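Local coordinates for protein projannalysin (PDB 4JIX) that is a zinc metallopeptidase zymogen of the minigluzincin type that probably hydrolyses peptide bonds once activated, at residues A[68-71]-A[72-76]; A[18-22]-A[23-27]. The protein carries 1 engineered substitution. All coordinates share one frame; numbering follows the deposited sequence.

Contact 1. Residues A[68-71]-A[72-76]; sequences IILH and ELIHF. With ZN (zinc ion), chain C.
His71 and His75, one turn apart on helix 62-78, both reach the same zinc ion: His71 NE2 lies 2.1 Å from the zinc and His75 NE2 also 2.1 Å. The two NE2 atoms approach to 3.0 Å because they share the metal, and the ring planes meet obliquely, at 70°. His71 gets there with CG anti to its backbone N (chi1 -177°), whereas CG of His75 is anti to the carbonyl carbon (chi1 -77°); the different first torsions let the two rings converge on one metal from successive turns. Water 1 is 2.2 Å from the zinc, His83 is a further ligand, and His75 ND1 is hydrogen-bonded to Ser80 O, a second-shell tie that fixes the rotation of the ring.

The first torsion of Glu72 lays CG beside the backbone N, 3.4 Å from Ile68 O, and the bend at chi2 then turns the carboxylate. This group is not on the metal, and OE2 of Glu72 stays 6.1 Å from the oxygen of water 1. Replaced by alanine, Glu72 would probably leave a gap against Ala41 and Phe43 and against Ile112 of the second subunit, and the zinc site would lose its nearby carboxylate.

On other faces the contacts are apolar. Ile69 and Leu73 run side by side, CG2 of Ile69 meeting CD1 of Leu73 at 3.7 Å, while the side chains of Leu70 and Ile74 cross at an angle, CD1 of Ile74 touching CG of Leu70 at 3.8 Å. Helical backbone bonds hold the turn: those from Leu73 N to Ile69 O and Ile74 N to Leu70 O are sound, whereas those made by Glu72 N and His75 N are weak.

This is the HExxH motif of zinc metallopeptidases: the helical spacing presents two imidazoles to one metal, and the glutamate between them is probably, as in relatives, the general base.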
loop_
_atom_site.group_PDB
_atom_site.type_symbol
_atom_site.label_atom_id
_atom_site.label_comp_id
_atom_site.label_asym_id
_atom_site.label_seq_id
_atom_site.Cartn_x
_atom_site.Cartn_y
_atom_site.Cartn_z
ATOM N N ILE A 68 -6.146 -0.493 -8.381
ATOM C CA ILE A 68 -6.451 -1.556 -7.415
ATOM C C ILE A 68 -7.523 -2.494 -8.010
ATOM O O ILE A 68 -7.348 -3.710 -7.984
ATOM C CB ILE A 68 -6.908 -0.918 -6.063
ATOM C CG1 ILE A 68 -5.714 -0.292 -5.290
ATOM C CG2 ILE A 68 -7.668 -1.911 -5.178
ATOM C CD1 ILE A 68 -6.183 0.763 -4.171
ATOM N N ILE A 69 -8.625 -1.917 -8.523
ATOM C CA ILE A 69 -9.732 -2.672 -9.119
ATOM C C ILE A 69 -9.235 -3.384 -10.380
ATOM O O ILE A 69 -9.585 -4.548 -10.584
ATOM C CB ILE A 69 -10.962 -1.763 -9.398
ATOM C CG1 ILE A 69 -11.561 -1.217 -8.077
ATOM C CG2 ILE A 69 -12.042 -2.513 -10.212
ATOM C CD1 ILE A 69 -12.438 0.069 -8.249
ATOM N N LEU A 70 -8.436 -2.685 -11.229
ATOM C CA LEU A 70 -7.839 -3.256 -12.441
ATOM C C LEU A 70 -7.028 -4.504 -12.091
ATOM O O LEU A 70 -7.146 -5.508 -12.787
ATOM C CB LEU A 70 -6.937 -2.233 -13.156
ATOM C CG LEU A 70 -6.239 -2.683 -14.457
ATOM C CD1 LEU A 70 -7.244 -2.952 -15.612
ATOM C CD2 LEU A 70 -5.187 -1.658 -14.899
ATOM N N HIS A 71 -6.227 -4.447 -11.019
ATOM C CA HIS A 71 -5.437 -5.607 -10.584
ATOM C C HIS A 71 -6.349 -6.827 -10.340
ATOM O O HIS A 71 -6.093 -7.900 -10.878
ATOM C CB HIS A 71 -4.623 -5.295 -9.300
ATOM C CG HIS A 71 -3.740 -6.439 -8.875
ATOM N ND1 HIS A 71 -2.399 -6.478 -9.208
ATOM C CD2 HIS A 71 -4.055 -7.568 -8.197
ATOM C CE1 HIS A 71 -1.927 -7.606 -8.689
ATOM N NE2 HIS A 71 -2.900 -8.316 -8.102
ATOM N N GLU A 72 -7.397 -6.661 -9.526
ATOM C CA GLU A 72 -8.297 -7.783 -9.201
ATOM C C GLU A 72 -9.027 -8.339 -10.417
ATOM O O GLU A 72 -9.266 -9.547 -10.500
ATOM C CB GLU A 72 -9.364 -7.352 -8.183
ATOM C CG GLU A 72 -8.826 -6.627 -6.965
ATOM C CD GLU A 72 -7.831 -7.415 -6.148
ATOM O OE1 GLU A 72 -7.791 -8.658 -6.274
ATOM O OE2 GLU A 72 -7.050 -6.773 -5.416
ATOM N N LEU A 73 -9.458 -7.437 -11.309
ATOM C CA LEU A 73 -10.263 -7.835 -12.444
ATOM C C LEU A 73 -9.417 -8.453 -13.553
ATOM O O LEU A 73 -9.949 -9.283 -14.285
ATOM C CB LEU A 73 -11.165 -6.685 -12.931
ATOM C CG LEU A 73 -12.279 -6.270 -11.921
ATOM C CD1 LEU A 73 -13.181 -5.199 -12.497
ATOM C CD2 LEU A 73 -13.144 -7.484 -11.469
ATOM N N ILE A 74 -8.103 -8.150 -13.623
ATOM C CA ILE A 74 -7.211 -8.835 -14.570
ATOM C C ILE A 74 -7.162 -10.325 -14.161
ATOM O O ILE A 74 -7.347 -11.183 -15.023
ATOM C CB ILE A 74 -5.796 -8.192 -14.680
ATOM C CG1 ILE A 74 -5.883 -6.837 -15.429
ATOM C CG2 ILE A 74 -4.798 -9.149 -15.409
ATOM C CD1 ILE A 74 -4.625 -5.986 -15.284
ATOM N N HIS A 75 -7.014 -10.618 -12.841
ATOM C CA HIS A 75 -7.032 -11.992 -12.323
ATOM C C HIS A 75 -8.314 -12.708 -12.775
ATOM O O HIS A 75 -8.253 -13.841 -13.242
ATOM C CB HIS A 75 -6.967 -12.017 -10.780
ATOM C CG HIS A 75 -5.616 -11.752 -10.205
ATOM N ND1 HIS A 75 -4.540 -12.575 -10.480
ATOM C CD2 HIS A 75 -5.221 -10.784 -9.349
ATOM C CE1 HIS A 75 -3.527 -12.084 -9.787
ATOM N NE2 HIS A 75 -3.888 -11.007 -9.094
ATOM N N PHE A 76 -9.467 -12.039 -12.626
ATOM C CA PHE A 76 -10.746 -12.614 -13.006
ATOM C C PHE A 76 -10.783 -12.877 -14.513
ATOM O O PHE A 76 -11.211 -13.959 -14.924
ATOM C CB PHE A 76 -11.917 -11.711 -12.569
ATOM C CG PHE A 76 -13.295 -12.266 -12.878
ATOM C CD1 PHE A 76 -14.298 -11.440 -13.383
ATOM C CD2 PHE A 76 -13.605 -13.604 -12.620
ATOM C CE1 PHE A 76 -15.579 -11.944 -13.638
ATOM C CE2 PHE A 76 -14.887 -14.104 -12.870
ATOM C CZ PHE A 76 -15.861 -13.274 -13.390
HETATM ZN ZN ZN C . -2.767 -10.285 -7.433
HETATM O O HOH W 1 -1.650 -9.599 -5.688
#

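Contact 2. Residues A[18-22]-A[23-27]; sequences EILIS and LNINE
Leu20 and Ile25 meet where helix 12-22 ends, and the backbone between them turns out of the helix in a Schellman motif. Ile25 N reaches back to Leu20 O at 2.9 Å, a nearly straight bond (166° at the hydrogen) lying in the carbonyl plane. Inside this loop Asn24 N bonds to Ile21 O at 3.0 Å, a less regular bond because the donor sits 64° out of the carbonyl plane. The reversal depends on Asn24, whose phi of 59° is positive, a conformation that asparagine tolerates better than most residues with a side chain. Just before the reversal, Leu23 N still makes the ordinary helical bond to Ile19 O at 2.8 Å.

The apolar contacts follow the same backbone plan. CD2 of Leu20 comes 3.8 Å from CG2 of Ile25, the methyl branch that lies anti to that residue's backbone N; this is the hydrophobic pair commonly found bracketing a Schellman turn. Ile19 and Leu23 instead extend alongside each other, with CG2 of Ile19 3.7 Å from CD1 of Leu23. Each pair packs on helix 62-78 through its isoleucine, and Leu23 also touches Tyr94.

Polar groups finish the helix end. Ser22 OG sits between its own backbone N and carbonyl carbon and is hydrogen-bonded to Tyr94 OH, while Leu23 O accepts a hydrogen bond from Lys77 NZ.

Chemically, the two backward bonds give Leu20 O and Ile21 O donors as the chain leaves the helix, and the lysine ammonium beside the C-terminal end probably suits the negative end of the helix dipole. Ile19 and Leu23 are buried at this exit, and beyond the reversal Ile25, partly exposed, keeps the departing chain against the neighbouring helix.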
loop_
_atom_site.group_PDB
_atom_site.type_symbol
_atom_site.label_atom_id
_atom_site.label_comp_id
_atom_site.label_asym_id
_atom_site.label_seq_id
_atom_site.Cartn_x
_atom_site.Cartn_y
_atom_site.Cartn_z
ATOM N N GLU A 18 -16.425 0.677 -15.812
ATOM C CA GLU A 18 -15.517 1.147 -16.858
ATOM C C GLU A 18 -14.389 0.125 -17.111
ATOM O O GLU A 18 -14.017 -0.107 -18.260
ATOM C CB GLU A 18 -14.930 2.515 -16.479
ATOM C CG GLU A 18 -15.867 3.675 -16.785
ATOM C CD GLU A 18 -15.499 5.035 -16.213
ATOM O OE1 GLU A 18 -14.421 5.158 -15.587
ATOM O OE2 GLU A 18 -16.301 5.981 -16.390
ATOM N N ILE A 19 -13.876 -0.504 -16.041
ATOM C CA ILE A 19 -12.812 -1.521 -16.126
ATOM C C ILE A 19 -13.385 -2.822 -16.709
ATOM O O ILE A 19 -12.757 -3.413 -17.589
ATOM C CB ILE A 19 -12.103 -1.725 -14.762
ATOM C CG1 ILE A 19 -11.321 -0.443 -14.383
ATOM C CG2 ILE A 19 -11.159 -2.951 -14.771
ATOM C CD1 ILE A 19 -11.025 -0.265 -12.858
ATOM N N LEU A 20 -14.581 -3.248 -16.255
ATOM C CA LEU A 20 -15.235 -4.436 -16.832
ATOM C C LEU A 20 -15.440 -4.240 -18.336
ATOM O O LEU A 20 -15.236 -5.180 -19.096
ATOM C CB LEU A 20 -16.579 -4.743 -16.151
ATOM C CG LEU A 20 -16.550 -5.137 -14.672
ATOM C CD1 LEU A 20 -17.948 -5.027 -14.081
ATOM C CD2 LEU A 20 -16.005 -6.585 -14.469
ATOM N N ILE A 21 -15.788 -3.004 -18.775
ATOM C CA ILE A 21 -15.975 -2.703 -20.202
ATOM C C ILE A 21 -14.614 -2.770 -20.933
ATOM O O ILE A 21 -14.513 -3.522 -21.899
ATOM C CB ILE A 21 -16.720 -1.352 -20.463
ATOM C CG1 ILE A 21 -18.209 -1.467 -20.045
ATOM C CG2 ILE A 21 -16.632 -0.934 -21.960
ATOM C CD1 ILE A 21 -19.007 -0.074 -19.863
ATOM N N SER A 22 -13.566 -2.047 -20.435
ATOM C CA SER A 22 -12.242 -2.008 -21.079
ATOM C C SER A 22 -11.582 -3.396 -21.127
ATOM O O SER A 22 -10.925 -3.717 -22.116
ATOM C CB SER A 22 -11.321 -0.995 -20.399
ATOM O OG SER A 22 -10.941 -1.429 -19.101
ATOM N N LEU A 23 -11.807 -4.240 -20.096
ATOM C CA LEU A 23 -11.264 -5.602 -20.070
ATOM C C LEU A 23 -12.144 -6.596 -20.820
ATOM O O LEU A 23 -11.748 -7.750 -20.966
ATOM C CB LEU A 23 -11.066 -6.097 -18.629
ATOM C CG LEU A 23 -9.839 -5.573 -17.871
ATOM C CD1 LEU A 23 -9.871 -6.057 -16.427
ATOM C CD2 LEU A 23 -8.521 -6.014 -18.545
ATOM N N ASN A 24 -13.325 -6.160 -21.305
ATOM C CA ASN A 24 -14.305 -6.989 -22.034
ATOM C C ASN A 24 -14.779 -8.198 -21.177
ATOM O O ASN A 24 -14.806 -9.343 -21.642
ATOM C CB ASN A 24 -13.762 -7.447 -23.401
ATOM C CG ASN A 24 -14.817 -7.974 -24.353
ATOM O OD1 ASN A 24 -15.922 -7.432 -24.473
ATOM N ND2 ASN A 24 -14.495 -9.050 -25.053
ATOM N N ILE A 25 -15.125 -7.929 -19.910
ATOM C CA ILE A 25 -15.653 -8.948 -18.992
ATOM C C ILE A 25 -17.191 -8.806 -18.971
ATOM O O ILE A 25 -17.709 -7.762 -18.534
ATOM C CB ILE A 25 -15.035 -8.827 -17.558
ATOM C CG1 ILE A 25 -13.497 -9.078 -17.539
ATOM C CG2 ILE A 25 -15.763 -9.751 -16.549
ATOM C CD1 ILE A 25 -12.762 -8.566 -16.228
ATOM N N ASN A 26 -17.916 -9.836 -19.443
ATOM C CA ASN A 26 -19.382 -9.809 -19.394
ATOM C C ASN A 26 -19.916 -10.763 -18.321
ATOM O O ASN A 26 -21.123 -11.000 -18.248
ATOM C CB ASN A 26 -20.059 -10.092 -20.744
ATOM C CG ASN A 26 -21.552 -9.760 -20.711
ATOM O OD1 ASN A 26 -21.984 -8.770 -20.104
ATOM N ND2 ASN A 26 -22.383 -10.626 -21.260
ATOM N N GLU A 27 -19.038 -11.308 -17.478
ATOM C CA GLU A 27 -19.528 -12.132 -16.385
ATOM C C GLU A 27 -19.972 -11.195 -15.287
ATOM O O GLU A 27 -19.316 -10.180 -15.048
ATOM C CB GLU A 27 -18.451 -13.109 -15.877
ATOM C CG GLU A 27 -18.301 -14.334 -16.755
ATOM C CD GLU A 27 -17.144 -15.201 -16.317
ATOM O OE1 GLU A 27 -15.983 -14.859 -16.643
ATOM O OE2 GLU A 27 -17.393 -16.185 -15.586
#

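In the fold
From the N terminus the chain first runs through contact 2, where helix 12-22 stops and residues 23-27 lead toward strand 30-34. It then passes through the three-stranded sheet and helix 54-59 before contact 1, in the middle of helix 62-78. Each contact is local, a single turn, and the two follow in series, neither nesting nor crossing. In space their centres are about 10 Å apart and they touch: Ile19 CD1 meets Ile69 CG2, and the loop residues Ile25 and Glu27 lie on Phe76. Helix 12-22 and its exit loop thus cover one flank of the zinc-binding helix, whose histidines face the metal on another side.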